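Local coordinates for CdiI (Burkholderia pseudomallei 1026a, PDB 4G6V), which is the immunity protein that binds the tRNase toxin CdiA-CT and probably neutralises it in contact-dependent growth inhibition, at residues R13-E17 against P39-A43; I50-L56 against A90-L94. All blocks are in the same frame, centred on the assembly; numbering follows the deposited sequence.

Both contacts join a helix end to the same five-stranded antiparallel sheet. Contact 1 sets the start of helix 13-26 against strand 35-42, outermost on one side. Contact 2 sets the end of helix 45-53 against strand 91-95, nearer the other side. They share no element, although helix 45-53 directly follows strand 35-42 in the chain. Their centres lie about 15 Å apart, and they do not touch. Both are partly buried, but contact 1 has more exposed residues. It combines a hydrogen bond, a water bridge and a small apolar patch. Contact 2 has no hydrogen bond across its segments and relies on leucine packing and a CH-pi contact.

Contact 1 of 2, residues R13-E17 against P39-A43; sequences RGAAE and PVRDA
Residues 13-17 form the first turn of helix 13-26. Its backbone bond runs from Glu-17 N to Arg-13 O at 2.9 Å. Residues 39-43 are extended and include the end of strand 35-42. The closest CA pair is Arg-13 and Asp-42, 5.7 Å apart. Val-40 points toward the helix. The CA-to-CB bond of Arg-41 points away from it; Arg-41 also packs on Ser-124 of the toxin chain. The one direct hydrogen bond runs from Val-40 N to Glu-17 OE1, 2.9 Å long with an angle of 166° at the hydrogen. Glu-17 starts out sideways, with chi1 t and chi2 p, and this bend brings the carboxylate to the strand. A water makes the second polar link. It donates to Asp-42 OD1 at 2.5 Å and accepts weakly from Arg-13 N at 2.8 Å. An amide of the first helical turn is thus met through solvent. Arg-13 NE stays 4.2 Å from Asp-42 OD1, beyond a salt bridge. The aliphatic part of Arg-13 lies along the strand instead: Arg-13 CG is 3.9 Å from Val-40 CG1 and 3.5 Å from Val-40 O. Ala-16 CB also meets Val-40 CG1 at 3.9 Å. Val-40, with chi1 t, touches Leu-20, Ser-60 and Phe-62 too, so it ties the helix to strand 60-66. The strand side is held by backbone bonds of Arg-41 with Phe-61 and of Ala-43 with Glu-59. The arrangement is that of a helix N-terminus packed on an antiparallel sheet's edge strand, outermost within this chain, in an alpha+beta protein.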
loop_
_atom_site.group_PDB
_atom_site.type_symbol
_atom_site.label_atom_id
_atom_site.label_comp_id
_atom_site.label_asym_id
_atom_site.label_seq_id
_atom_site.Cartn_x
_atom_site.Cartn_y
_atom_site.Cartn_z
ATOM N N ARG B 13 -1.210 17.230 -13.079
ATOM C CA ARG B 13 -0.110 16.905 -12.186
ATOM C C ARG B 13 0.484 18.140 -11.495
ATOM O O ARG B 13 0.559 18.203 -10.264
ATOM C CB ARG B 13 0.949 16.126 -12.952
ATOM C CG ARG B 13 2.119 15.721 -12.113
ATOM C CD ARG B 13 3.319 15.481 -12.970
ATOM N NE ARG B 13 3.591 16.664 -13.785
ATOM C CZ ARG B 13 4.048 17.820 -13.294
ATOM N NH1 ARG B 13 4.266 17.940 -11.982
ATOM N NH2 ARG B 13 4.282 18.857 -14.104
ATOM N N GLY B 14 0.869 19.133 -12.294
ATOM C CA GLY B 14 1.447 20.369 -11.782
ATOM C C GLY B 14 0.613 21.062 -10.715
ATOM O O GLY B 14 1.119 21.407 -9.641
ATOM N N ALA B 15 -0.668 21.268 -11.007
ATOM C CA ALA B 15 -1.569 21.916 -10.061
ATOM C C ALA B 15 -1.693 21.078 -8.797
ATOM O O ALA B 15 -1.625 21.602 -7.678
ATOM C CB ALA B 15 -2.955 22.151 -10.700
ATOM N N ALA B 16 -1.876 19.772 -8.989
ATOM C CA ALA B 16 -1.973 18.824 -7.883
ATOM C C ALA B 16 -0.811 19.026 -6.921
ATOM O O ALA B 16 -0.986 19.090 -5.696
ATOM C CB ALA B 16 -1.988 17.386 -8.412
ATOM N N GLU B 17 0.380 19.137 -7.492
ATOM C CA GLU B 17 1.595 19.260 -6.701
ATOM C C GLU B 17 1.623 20.597 -5.961
ATOM O O GLU B 17 1.838 20.652 -4.752
ATOM C CB GLU B 17 2.818 19.090 -7.603
ATOM C CG GLU B 17 4.067 18.693 -6.860
ATOM C CD GLU B 17 4.009 17.286 -6.285
ATOM O OE1 GLU B 17 4.134 16.305 -7.061
ATOM O OE2 GLU B 17 3.863 17.168 -5.046
ATOM N N PRO B 39 5.604 11.840 -4.816
ATOM C CA PRO B 39 5.396 12.797 -5.910
ATOM C C PRO B 39 4.117 12.458 -6.653
ATOM O O PRO B 39 3.704 11.287 -6.646
ATOM C CB PRO B 39 6.602 12.550 -6.834
ATOM C CG PRO B 39 7.329 11.294 -6.257
ATOM C CD PRO B 39 6.967 11.275 -4.811
ATOM N N VAL B 40 3.503 13.463 -7.280
ATOM C CA VAL B 40 2.320 13.245 -8.097
ATOM C C VAL B 40 2.746 12.836 -9.496
ATOM O O VAL B 40 3.708 13.372 -10.023
ATOM C CB VAL B 40 1.453 14.524 -8.211
ATOM C CG1 VAL B 40 0.199 14.256 -9.056
ATOM C CG2 VAL B 40 1.078 15.043 -6.832
ATOM N N ARG B 41 2.029 11.888 -10.093
ATOM C CA ARG B 41 2.240 11.538 -11.489
ATOM C C ARG B 41 0.975 11.699 -12.315
ATOM O O ARG B 41 -0.106 11.861 -11.785
ATOM C CB ARG B 41 2.783 10.121 -11.638
ATOM C CG ARG B 41 1.801 9.008 -11.358
ATOM C CD ARG B 41 2.529 7.702 -11.504
ATOM N NE ARG B 41 3.862 7.843 -10.909
ATOM C CZ ARG B 41 4.933 7.115 -11.225
ATOM N NH1 ARG B 41 4.865 6.161 -12.150
ATOM N NH2 ARG B 41 6.081 7.351 -10.607
ATOM N N ASP B 42 1.133 11.701 -13.630
ATOM C CA ASP B 42 -0.000 11.671 -14.530
ATOM C C ASP B 42 -0.553 10.269 -14.420
ATOM O O ASP B 42 0.199 9.299 -14.379
ATOM C CB ASP B 42 0.412 11.952 -15.988
ATOM C CG ASP B 42 1.136 13.285 -16.158
ATOM O OD1 ASP B 42 0.633 14.310 -15.646
ATOM O OD2 ASP B 42 2.212 13.308 -16.808
ATOM N N ALA B 43 -1.871 10.163 -14.361
ATOM C CA ALA B 43 -2.513 8.864 -14.332
ATOM C C ALA B 43 -2.398 8.199 -15.692
ATOM O O ALA B 43 -2.728 8.804 -16.692
ATOM C CB ALA B 43 -3.970 9.016 -13.945
HETATM O O HOH W 1 -1.610 15.191 -14.945
#

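Contact 2 of 2, residues I50-L56 against A90-L94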
loop_
_atom_site.group_PDB
_atom_site.type_symbol
_atom_site.label_atom_id
_atom_site.label_comp_id
_atom_site.label_asym_id
_atom_site.label_seq_id
_atom_site.Cartn_x
_atom_site.Cartn_y
_atom_site.Cartn_z
ATOM N N ILE B 50 -9.589 2.388 -12.938
ATOM C CA ILE B 50 -10.008 2.184 -11.552
ATOM C C ILE B 50 -10.713 3.413 -10.979
ATOM O O ILE B 50 -11.759 3.279 -10.358
ATOM C CB ILE B 50 -8.814 1.796 -10.637
ATOM C CG1 ILE B 50 -8.193 0.461 -11.063
ATOM C CG2 ILE B 50 -9.245 1.712 -9.185
ATOM C CD1 ILE B 50 -7.015 0.040 -10.198
ATOM N N ALA B 51 -10.168 4.608 -11.204
ATOM C CA ALA B 51 -10.849 5.843 -10.782
ATOM C C ALA B 51 -12.261 5.998 -11.373
ATOM O O ALA B 51 -13.169 6.504 -10.704
ATOM C CB ALA B 51 -10.007 7.079 -11.101
ATOM N N ALA B 52 -12.439 5.556 -12.617
ATOM C CA ALA B 52 -13.704 5.744 -13.319
ATOM C C ALA B 52 -14.791 4.766 -12.859
ATOM O O ALA B 52 -15.975 5.027 -13.040
ATOM C CB ALA B 52 -13.512 5.674 -14.828
ATOM N N GLU B 53 -14.383 3.648 -12.275
ATOM C CA GLU B 53 -15.312 2.722 -11.625
ATOM C C GLU B 53 -15.902 3.311 -10.341
ATOM O O GLU B 53 -16.970 2.894 -9.899
ATOM C CB GLU B 53 -14.625 1.393 -11.292
ATOM C CG GLU B 53 -14.692 0.359 -12.402
ATOM C CD GLU B 53 -13.533 -0.627 -12.362
ATOM O OE1 GLU B 53 -13.122 -1.035 -11.249
ATOM O OE2 GLU B 53 -13.019 -0.993 -13.444
ATOM N N HIS B 54 -15.197 4.280 -9.756
ATOM C CA HIS B 54 -15.660 4.977 -8.557
ATOM C C HIS B 54 -16.111 6.408 -8.820
ATOM O O HIS B 54 -16.063 7.246 -7.918
ATOM C CB HIS B 54 -14.553 5.011 -7.523
ATOM C CG HIS B 54 -13.986 3.670 -7.208
ATOM N ND1 HIS B 54 -12.984 3.085 -7.951
ATOM C CD2 HIS B 54 -14.270 2.784 -6.211
ATOM C CE1 HIS B 54 -12.673 1.906 -7.434
ATOM N NE2 HIS B 54 -13.450 1.706 -6.376
ATOM N N GLY B 55 -16.519 6.693 -10.055
ATOM C CA GLY B 55 -17.127 7.965 -10.393
ATOM C C GLY B 55 -16.241 9.050 -10.984
ATOM O O GLY B 55 -16.761 10.023 -11.537
ATOM N N LEU B 56 -14.921 8.884 -10.893
ATOM C CA LEU B 56 -13.980 9.977 -11.146
ATOM C C LEU B 56 -13.148 9.796 -12.400
ATOM O O LEU B 56 -12.623 8.714 -12.662
ATOM C CB LEU B 56 -13.052 10.160 -9.943
ATOM C CG LEU B 56 -11.987 11.251 -10.003
ATOM C CD1 LEU B 56 -12.514 12.512 -9.392
ATOM C CD2 LEU B 56 -10.799 10.813 -9.236
ATOM N N ALA B 90 -11.954 17.314 -7.588
ATOM C CA ALA B 90 -12.424 16.075 -6.994
ATOM C C ALA B 90 -11.253 15.137 -6.655
ATOM O O ALA B 90 -10.238 15.084 -7.379
ATOM C CB ALA B 90 -13.392 15.392 -7.948
ATOM N N ILE B 91 -11.385 14.412 -5.548
ATOM C CA ILE B 91 -10.376 13.423 -5.177
ATOM C C ILE B 91 -11.027 12.118 -4.761
ATOM O O ILE B 91 -11.984 12.115 -4.003
ATOM C CB ILE B 91 -9.352 13.937 -4.091
ATOM C CG1 ILE B 91 -8.193 12.957 -3.942
ATOM C CG2 ILE B 91 -9.981 14.171 -2.748
ATOM C CD1 ILE B 91 -7.296 13.251 -2.754
ATOM N N LEU B 92 -10.533 11.008 -5.290
ATOM C CA LEU B 92 -10.976 9.701 -4.824
ATOM C C LEU B 92 -9.829 9.133 -3.996
ATOM O O LEU B 92 -8.677 9.203 -4.420
ATOM C CB LEU B 92 -11.305 8.806 -6.022
ATOM C CG LEU B 92 -11.286 7.290 -5.845
ATOM C CD1 LEU B 92 -12.432 6.877 -4.985
ATOM C CD2 LEU B 92 -11.346 6.595 -7.189
ATOM N N ILE B 93 -10.116 8.614 -2.807
ATOM C CA ILE B 93 -9.067 7.974 -1.997
ATOM C C ILE B 93 -9.382 6.513 -1.706
ATOM O O ILE B 93 -10.331 6.216 -0.989
ATOM C CB ILE B 93 -8.858 8.674 -0.633
ATOM C CG1 ILE B 93 -8.480 10.146 -0.816
ATOM C CG2 ILE B 93 -7.802 7.925 0.195
ATOM C CD1 ILE B 93 -8.298 10.885 0.509
ATOM N N LEU B 94 -8.587 5.607 -2.250
ATOM C CA LEU B 94 -8.744 4.194 -1.956
ATOM C C LEU B 94 -7.586 3.661 -1.085
ATOM O O LEU B 94 -6.419 3.606 -1.498
ATOM C CB LEU B 94 -8.860 3.385 -3.249
ATOM C CG LEU B 94 -9.931 3.749 -4.273
ATOM C CD1 LEU B 94 -9.948 2.746 -5.403
ATOM C CD2 LEU B 94 -11.299 3.795 -3.637
#
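Helix 45-53 ends in a Schellman motif, and this end packs on one face of strand 91-95. Leu-56 N bonds to Ala-51 O at 3.0 Å. Gly-55 N makes a weak bond to Ala-52 O at 3.5 Å. Gly-55 has a positive phi of 96°, where a CB would jam against the preceding carbonyl. The turn brings Leu-56 back to the sheet. Leu-92 is the main bump on the strand. Its CD2 fits the hollow between Ala-51 CA, at 3.7 Å, and His-54 CB, at 3.6 Å. Leu-56 fills the notch beside it: CD2 lies 3.8 Å from Leu-92 CB, and CD1 presses on Ala-90 CB at 3.3 Å. Ile-91 points away, and its side chain touches helix 75-84. Leu-94 CD1 rests 4.0 Å from Ile-50 CG2 and over the face of the His-54 ring, 3.9 Å from its centroid. That ring is held in place by His-54 ND1, which donates to Ile-50 O at 2.7 Å.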